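Local structure of glycosylation Associate Protein 1 (Streptococcus agalactiae serotype V, 6OYC) at residues 310-315 against 423-428; 276-281 against 291-296. The protein probably works within the Gap123 complex in the glycosylation and accessory Sec-dependent export of streptococcal surface glycoproteins. One frame throughout, in Å; residues are numbered along the deposited sequence.

Contact 1 (310-315 against 423-428); sequences GKSNQV and YVRLII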
ATOM      1  N   GLY A 310     -15.612  -9.963  13.183  1.00 51.82           N
ATOM      2  CA  GLY A 310     -16.489 -10.205  14.318  1.00 49.04           C
ATOM      3  C   GLY A 310     -15.836 -10.576  15.626  1.00 50.42           C
ATOM      4  O   GLY A 310     -16.550 -10.937  16.569  1.00 53.83           O
ATOM      5  N   LYS A 311     -14.509 -10.490  15.739  1.00 49.79           N
ATOM      6  CA  LYS A 311     -13.871 -10.882  16.989  1.00 49.58           C
ATOM      7  C   LYS A 311     -14.237  -9.977  18.160  1.00 50.99           C
ATOM      8  O   LYS A 311     -14.003 -10.366  19.311  1.00 52.86           O
ATOM      9  CB  LYS A 311     -12.351 -10.927  16.825  1.00 52.72           C
ATOM     10  CG  LYS A 311     -11.847 -12.221  16.209  1.00 53.93           C
ATOM     11  CD  LYS A 311     -10.543 -12.673  16.861  1.00 55.20           C
ATOM     12  CE  LYS A 311      -9.656 -13.374  15.842  1.00 61.02           C
ATOM     13  NZ  LYS A 311      -8.208 -13.064  16.023  1.00 56.04           N
ATOM     14  N   SER A 312     -14.813  -8.799  17.918  1.00 46.58           N
ATOM     15  CA  SER A 312     -15.214  -7.952  19.040  1.00 48.95           C
ATOM     16  C   SER A 312     -16.359  -8.544  19.853  1.00 51.93           C
ATOM     17  O   SER A 312     -16.703  -7.984  20.898  1.00 45.37           O
ATOM     18  CB  SER A 312     -15.614  -6.553  18.558  1.00 45.68           C
ATOM     19  OG  SER A 312     -16.902  -6.558  17.972  1.00 47.58           O
ATOM     20  N   ASN A 313     -16.964  -9.645  19.399  1.00 53.95           N
ATOM     21  CA  ASN A 313     -17.973 -10.330  20.203  1.00 54.42           C
ATOM     22  C   ASN A 313     -17.380 -10.964  21.456  1.00 58.80           C
ATOM     23  O   ASN A 313     -18.138 -11.306  22.374  1.00 62.85           O
ATOM     24  CB  ASN A 313     -18.686 -11.398  19.358  1.00 52.73           C
ATOM     25  CG  ASN A 313     -19.796 -10.819  18.491  1.00 59.08           C
ATOM     26  OD1 ASN A 313     -20.210  -9.675  18.675  1.00 66.35           O
ATOM     27  ND2 ASN A 313     -20.282 -11.605  17.547  1.00 57.64           N
ATOM     28  N   GLN A 314     -16.051 -11.090  21.523  1.00 54.37           N
ATOM     29  CA  GLN A 314     -15.340 -11.831  22.555  1.00 56.69           C
ATOM     30  C   GLN A 314     -14.673 -10.926  23.595  1.00 56.93           C
ATOM     31  O   GLN A 314     -13.836 -11.403  24.372  1.00 53.70           O
ATOM     32  CB  GLN A 314     -14.290 -12.745  21.900  1.00 58.28           C
ATOM     33  CG  GLN A 314     -14.836 -13.581  20.732  1.00 56.81           C
ATOM     34  CD  GLN A 314     -13.745 -14.189  19.850  1.00 62.80           C
ATOM     35  OE1 GLN A 314     -12.546 -14.074  20.137  1.00 65.83           O
ATOM     36  NE2 GLN A 314     -14.161 -14.838  18.765  1.00 63.37           N
ATOM     37  N   VAL A 315     -15.019  -9.640  23.636  1.00 53.52           N
ATOM     38  CA  VAL A 315     -14.453  -8.735  24.630  1.00 54.01           C
ATOM     39  C   VAL A 315     -15.574  -7.944  25.279  1.00 49.73           C
ATOM     40  O   VAL A 315     -16.598  -7.664  24.653  1.00 49.19           O
ATOM     41  CB  VAL A 315     -13.398  -7.784  24.023  1.00 52.41           C
ATOM     42  CG1 VAL A 315     -12.156  -8.567  23.621  1.00 46.95           C
ATOM     43  CG2 VAL A 315     -13.976  -7.035  22.832  1.00 49.24           C
ATOM     44  N   TYR A 423     -10.357  -6.372  17.594  1.00 40.45           N
ATOM     45  CA  TYR A 423     -11.425  -6.422  18.581  1.00 42.98           C
ATOM     46  C   TYR A 423     -12.254  -5.141  18.609  1.00 41.53           C
ATOM     47  O   TYR A 423     -12.996  -4.920  19.564  1.00 43.10           O
ATOM     48  CB  TYR A 423     -10.844  -6.728  19.969  1.00 42.81           C
ATOM     49  CG  TYR A 423     -10.164  -8.090  20.055  1.00 46.25           C
ATOM     50  CD1 TYR A 423     -10.918  -9.265  20.117  1.00 45.67           C
ATOM     51  CD2 TYR A 423      -8.772  -8.203  20.058  1.00 45.10           C
ATOM     52  CE1 TYR A 423     -10.306 -10.514  20.180  1.00 49.35           C
ATOM     53  CE2 TYR A 423      -8.151  -9.446  20.118  1.00 48.30           C
ATOM     54  CZ  TYR A 423      -8.921 -10.598  20.179  1.00 49.10           C
ATOM     55  OH  TYR A 423      -8.304 -11.830  20.238  1.00 48.29           O
ATOM     56  N   VAL A 424     -12.173  -4.308  17.569  1.00 40.79           N
ATOM     57  CA  VAL A 424     -12.840  -3.014  17.603  1.00 38.52           C
ATOM     58  C   VAL A 424     -14.325  -3.194  17.326  1.00 37.43           C
ATOM     59  O   VAL A 424     -14.742  -4.032  16.525  1.00 37.91           O
ATOM     60  CB  VAL A 424     -12.176  -2.030  16.617  1.00 40.64           C
ATOM     61  CG1 VAL A 424     -13.124  -0.892  16.221  1.00 35.89           C
ATOM     62  CG2 VAL A 424     -10.932  -1.428  17.257  1.00 37.60           C
ATOM     63  N   ARG A 425     -15.135  -2.415  18.028  1.00 43.43           N
ATOM     64  CA  ARG A 425     -16.578  -2.475  17.862  1.00 42.35           C
ATOM     65  C   ARG A 425     -17.075  -1.484  16.814  1.00 38.50           C
ATOM     66  O   ARG A 425     -17.989  -1.799  16.039  1.00 34.75           O
ATOM     67  CB  ARG A 425     -17.248  -2.200  19.213  1.00 42.77           C
ATOM     68  CG  ARG A 425     -18.686  -2.659  19.301  1.00 47.32           C
ATOM     69  CD  ARG A 425     -18.800  -4.164  19.182  1.00 47.92           C
ATOM     70  NE  ARG A 425     -20.154  -4.607  19.476  1.00 48.60           N
ATOM     71  CZ  ARG A 425     -20.606  -5.839  19.266  1.00 55.62           C
ATOM     72  NH1 ARG A 425     -19.807  -6.770  18.752  1.00 55.25           N
ATOM     73  NH2 ARG A 425     -21.866  -6.137  19.561  1.00 55.85           N
ATOM     74  N   LEU A 426     -16.483  -0.292  16.769  1.00 38.60           N
ATOM     75  CA  LEU A 426     -17.040   0.795  15.982  1.00 38.60           C
ATOM     76  C   LEU A 426     -15.921   1.635  15.380  1.00 36.79           C
ATOM     77  O   LEU A 426     -14.965   1.990  16.078  1.00 35.93           O
ATOM     78  CB  LEU A 426     -17.958   1.670  16.847  1.00 34.99           C
ATOM     79  CG  LEU A 426     -18.729   2.804  16.168  1.00 35.38           C
ATOM     80  CD1 LEU A 426     -19.676   2.266  15.098  1.00 33.56           C
ATOM     81  CD2 LEU A 426     -19.502   3.628  17.216  1.00 36.59           C
ATOM     82  N   ILE A 427     -16.055   1.951  14.087  1.00 35.87           N
ATOM     83  CA  ILE A 427     -15.139   2.832  13.369  1.00 34.34           C
ATOM     84  C   ILE A 427     -15.803   4.196  13.212  1.00 33.41           C
ATOM     85  O   ILE A 427     -16.950   4.287  12.754  1.00 36.29           O
ATOM     86  CB  ILE A 427     -14.770   2.237  11.995  1.00 34.79           C
ATOM     87  CG1 ILE A 427     -13.713   1.136  12.139  1.00 34.40           C
ATOM     88  CG2 ILE A 427     -14.269   3.314  11.032  1.00 35.58           C
ATOM     89  CD1 ILE A 427     -13.574   0.267  10.869  1.00 33.72           C
ATOM     90  N   ILE A 428     -15.104   5.258  13.595  1.00 32.52           N
ATOM     91  CA  ILE A 428     -15.600   6.616  13.380  1.00 35.30           C
ATOM     92  C   ILE A 428     -14.585   7.401  12.552  1.00 33.70           C
ATOM     93  O   ILE A 428     -13.439   7.616  12.980  1.00 29.59           O
ATOM     94  CB  ILE A 428     -15.908   7.352  14.693  1.00 33.70           C
ATOM     95  CG1 ILE A 428     -17.063   6.671  15.431  1.00 35.82           C
ATOM     96  CG2 ILE A 428     -16.334   8.779  14.377  1.00 34.10           C
ATOM     97  CD1 ILE A 428     -17.513   7.425  16.674  1.00 33.14           C
TER
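NH1 of R425 donates two hydrogen bonds to consecutive side chains, S312 and N313. The bond from NH1 to S312 OG is 3.0 Å long, with an N-H...acceptor angle of 166°, and OG lies almost exactly in the guanidinium plane. The second, from NH1 to N313 OD1, measures 2.9 Å; OD1 also lies near that plane (11° out of it), while the donor is tilted from the N313 carbonyl plane. Both acceptors lie at the edge of the guanidinium, so the pair restrains its rotation, together with W487. A bend at chi2 of R425 (64°) brings its tip to the 3-10 turn 311-313.

Y423 carries a second, mainly van der Waals part of the contact. Its ring has K311 O at the edge, 3.4 Å from CD1, while K311 CB lies 4.0 Å from CE1. V315 crosses the tyrosine at about a right angle, its CG1 reaching to 3.8 Å from CD1. Between these parts S312 is buried, with CB 3.2 Å from the carbonyl O of Y423.

The turn is held in shape by its own backbone bonds, N313 N to G310 O and Q314 N to K311 O. K311 NZ forms a salt bridge with E422. W487, on helix 484-502, makes a cation-pi contact with R425, is touched by the side chains of S312 and N313, and bonds through NE1 to R425 O. The turn lies in the loop before strand 318-323 and leans on the chain entering strand 426-428, which pairs in parallel with 318-323, with helix 484-502 alongside.

Contact 2 (276-281 against 291-296); sequences DAIICD and EKIDKP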
ATOM      1  N   ASP A 276     -10.889  -6.551 -23.432  1.00 36.25           N
ATOM      2  CA  ASP A 276     -12.031  -7.454 -23.489  1.00 39.05           C
ATOM      3  C   ASP A 276     -13.002  -7.215 -22.337  1.00 41.59           C
ATOM      4  O   ASP A 276     -14.196  -7.505 -22.487  1.00 45.68           O
ATOM      5  CB  ASP A 276     -11.563  -8.917 -23.507  1.00 40.01           C
ATOM      6  CG  ASP A 276     -10.705  -9.237 -24.731  1.00 42.48           C
ATOM      7  OD1 ASP A 276     -11.280  -9.372 -25.833  1.00 44.58           O
ATOM      8  OD2 ASP A 276      -9.459  -9.329 -24.599  1.00 40.24           O
ATOM      9  N   ALA A 277     -12.521  -6.688 -21.206  1.00 37.32           N
ATOM     10  CA  ALA A 277     -13.378  -6.280 -20.093  1.00 37.67           C
ATOM     11  C   ALA A 277     -12.640  -5.248 -19.249  1.00 37.71           C
ATOM     12  O   ALA A 277     -11.407  -5.157 -19.276  1.00 34.54           O
ATOM     13  CB  ALA A 277     -13.806  -7.470 -19.223  1.00 36.91           C
ATOM     14  N   ILE A 278     -13.417  -4.459 -18.504  1.00 36.94           N
ATOM     15  CA  ILE A 278     -12.879  -3.449 -17.605  1.00 33.73           C
ATOM     16  C   ILE A 278     -13.400  -3.730 -16.205  1.00 38.30           C
ATOM     17  O   ILE A 278     -14.589  -4.016 -16.028  1.00 41.48           O
ATOM     18  CB  ILE A 278     -13.241  -2.024 -18.055  1.00 35.75           C
ATOM     19  CG1 ILE A 278     -12.642  -1.740 -19.437  1.00 36.81           C
ATOM     20  CG2 ILE A 278     -12.733  -1.010 -17.052  1.00 30.48           C
ATOM     21  CD1 ILE A 278     -13.352  -0.664 -20.197  1.00 36.48           C
ATOM     22  N   ILE A 279     -12.502  -3.682 -15.224  1.00 35.64           N
ATOM     23  CA  ILE A 279     -12.830  -3.765 -13.805  1.00 38.09           C
ATOM     24  C   ILE A 279     -12.621  -2.394 -13.181  1.00 39.28           C
ATOM     25  O   ILE A 279     -11.620  -1.723 -13.475  1.00 38.85           O
ATOM     26  CB  ILE A 279     -11.939  -4.780 -13.061  1.00 36.50           C
ATOM     27  CG1 ILE A 279     -12.131  -6.201 -13.566  1.00 36.83           C
ATOM     28  CG2 ILE A 279     -12.203  -4.707 -11.549  1.00 39.67           C
ATOM     29  CD1 ILE A 279     -11.002  -7.112 -13.116  1.00 36.65           C
ATOM     30  N   CYS A 280     -13.522  -1.992 -12.286  1.00 33.60           N
ATOM     31  CA  CYS A 280     -13.131  -0.912 -11.389  1.00 40.82           C
ATOM     32  C   CYS A 280     -13.749  -1.096 -10.014  1.00 38.48           C
ATOM     33  O   CYS A 280     -14.693  -1.871  -9.815  1.00 40.11           O
ATOM     34  CB  CYS A 280     -13.479   0.473 -11.938  1.00 42.66           C
ATOM     35  SG  CYS A 280     -15.129   0.582 -12.466  1.00 60.13           S
ATOM     36  N   ASP A 281     -13.174  -0.371  -9.061  1.00 37.38           N
ATOM     37  CA  ASP A 281     -13.606  -0.414  -7.675  1.00 38.75           C
ATOM     38  C   ASP A 281     -14.794   0.501  -7.388  1.00 41.44           C
ATOM     39  O   ASP A 281     -15.374   0.411  -6.302  1.00 43.87           O
ATOM     40  CB  ASP A 281     -12.432  -0.043  -6.754  1.00 34.29           C
ATOM     41  CG  ASP A 281     -11.917   1.368  -6.992  1.00 37.38           C
ATOM     42  OD1 ASP A 281     -11.745   1.769  -8.160  1.00 39.67           O
ATOM     43  OD2 ASP A 281     -11.691   2.100  -6.007  1.00 40.84           O
ATOM     44  N   GLU A 291     -21.015   4.603 -19.878  1.00 54.90           N
ATOM     45  CA  GLU A 291     -21.562   5.676 -20.697  1.00 54.45           C
ATOM     46  C   GLU A 291     -20.729   5.887 -21.952  1.00 59.22           C
ATOM     47  O   GLU A 291     -21.279   6.055 -23.049  1.00 63.67           O
ATOM     48  CB  GLU A 291     -21.625   6.963 -19.875  1.00 61.90           C
ATOM     49  CG  GLU A 291     -22.206   8.188 -20.576  1.00 67.09           C
ATOM     50  CD  GLU A 291     -22.715   9.233 -19.573  1.00 79.55           C
ATOM     51  OE1 GLU A 291     -23.774   9.853 -19.830  1.00 80.66           O
ATOM     52  OE2 GLU A 291     -22.058   9.427 -18.521  1.00 77.14           O
ATOM     53  N   LYS A 292     -19.402   5.868 -21.822  1.00 54.20           N
ATOM     54  CA  LYS A 292     -18.576   6.327 -22.926  1.00 50.97           C
ATOM     55  C   LYS A 292     -18.151   5.214 -23.870  1.00 52.66           C
ATOM     56  O   LYS A 292     -17.920   5.486 -25.050  1.00 53.46           O
ATOM     57  CB  LYS A 292     -17.333   7.060 -22.411  1.00 52.57           C
ATOM     58  CG  LYS A 292     -16.635   7.886 -23.514  1.00 55.05           C
ATOM     59  CD  LYS A 292     -15.601   8.841 -22.943  1.00 52.10           C
ATOM     60  CE  LYS A 292     -14.950   9.687 -24.033  1.00 46.60           C
ATOM     61  NZ  LYS A 292     -13.939  10.665 -23.483  1.00 49.63           N
ATOM     62  N   ILE A 293     -18.028   3.970 -23.416  1.00 49.36           N
ATOM     63  CA  ILE A 293     -17.622   2.921 -24.339  1.00 50.54           C
ATOM     64  C   ILE A 293     -18.444   1.672 -24.095  1.00 47.71           C
ATOM     65  O   ILE A 293     -18.895   1.394 -22.983  1.00 49.46           O
ATOM     66  CB  ILE A 293     -16.111   2.592 -24.280  1.00 54.51           C
ATOM     67  CG1 ILE A 293     -15.731   1.696 -25.480  1.00 54.21           C
ATOM     68  CG2 ILE A 293     -15.752   1.941 -22.957  1.00 49.74           C
ATOM     69  CD1 ILE A 293     -14.230   1.418 -25.684  1.00 47.68           C
ATOM     70  N   ASP A 294     -18.649   0.934 -25.177  1.00 53.49           N
ATOM     71  CA  ASP A 294     -19.371  -0.323 -25.174  1.00 52.72           C
ATOM     72  C   ASP A 294     -18.369  -1.432 -24.888  1.00 54.54           C
ATOM     73  O   ASP A 294     -17.822  -2.080 -25.788  1.00 53.08           O
ATOM     74  CB  ASP A 294     -20.077  -0.518 -26.505  1.00 60.44           C
ATOM     75  CG  ASP A 294     -21.051  -1.651 -26.470  1.00 76.59           C
ATOM     76  OD1 ASP A 294     -21.846  -1.706 -25.503  1.00 82.05           O
ATOM     77  OD2 ASP A 294     -21.022  -2.485 -27.407  1.00 82.96           O
ATOM     78  N   LYS A 295     -18.111  -1.624 -23.599  1.00 49.76           N
ATOM     79  CA  LYS A 295     -17.274  -2.694 -23.090  1.00 44.27           C
ATOM     80  C   LYS A 295     -17.917  -3.220 -21.822  1.00 45.58           C
ATOM     81  O   LYS A 295     -18.551  -2.457 -21.082  1.00 46.95           O
ATOM     82  CB  LYS A 295     -15.846  -2.226 -22.766  1.00 46.21           C
ATOM     83  CG  LYS A 295     -14.977  -1.899 -23.967  1.00 45.03           C
ATOM     84  CD  LYS A 295     -14.616  -3.148 -24.749  1.00 41.89           C
ATOM     85  CE  LYS A 295     -13.743  -2.769 -25.933  1.00 39.18           C
ATOM     86  NZ  LYS A 295     -13.208  -3.948 -26.668  1.00 40.15           N
ATOM     87  N   PRO A 296     -17.770  -4.509 -21.541  1.00 43.30           N
ATOM     88  CA  PRO A 296     -18.160  -5.007 -20.214  1.00 40.83           C
ATOM     89  C   PRO A 296     -17.363  -4.274 -19.140  1.00 42.67           C
ATOM     90  O   PRO A 296     -16.130  -4.232 -19.173  1.00 40.28           O
ATOM     91  CB  PRO A 296     -17.821  -6.503 -20.276  1.00 39.07           C
ATOM     92  CG  PRO A 296     -17.563  -6.804 -21.752  1.00 39.07           C
ATOM     93  CD  PRO A 296     -17.113  -5.533 -22.373  1.00 37.00           C
TER
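P296 carries the one side-chain ring of the contact, and it meets D276 through CG and CD, not through a stack: both atoms lie 3.5 Å from the carbonyl O of D276. The same residue presents its flat peptide carbonyl to the strand. I278 N donates to P296 O over 2.8 Å, a short bond, somewhat bent at the hydrogen (157°) but approaching close to the axis of the carbonyl (C=O...donor angle 163°). A bent, much weaker CA-H...O contact from A277 CA to P296 O, at 3.6 Å, supplements the N-H bond, while A277 CB and P296 CB, 4.3 Å apart, add a loose apolar touch.

Further out, the side chain of I278 bridges to the loop that follows helix 283-292. Its CG1 stands anti to the carbonyl carbon (chi1 -62°), and the extended branch carries CD1 to 3.9 Å from K295 CB, the two side chains crossing at about a right angle. I293 CG2 is a more distant neighbour of the same CD1, at 4.5 Å. The K295 chain bends at chi2, and its NZ bonds to the backbone oxygens of S273 and A275. The CB of D276 points away from 291-296, and OD2 accepts a hydrogen bond from L251 N.

I278 is also backbone-bonded to V298, so the bond to P296 opens the parallel pairing of strand 277-280 with strand 297-299 and closes a beta-alpha-beta crossover through helix 283-292. On the far side, strand 250-255 pairs with A277 and I279; S513 and Y514, at the chain's end, touch A277 and D276.

In the fold
Contact 2 comes first along the chain and closes before contact 1 opens. Their centres are 37 Å apart, with about 17 Å between nearest atoms, so they do not touch. Each belongs to a different parallel sheet: contact 2 pairs the last two strands of the seven-stranded one, contact 1 sits at the entry to two central strands of the six-stranded one. Two such Rossmann-like sheets agree with the GT-B clan assignment. The C-terminal helices 484-502 and 505-512 link them spatially, running from the side of the six-stranded sheet to that of the seven-stranded one.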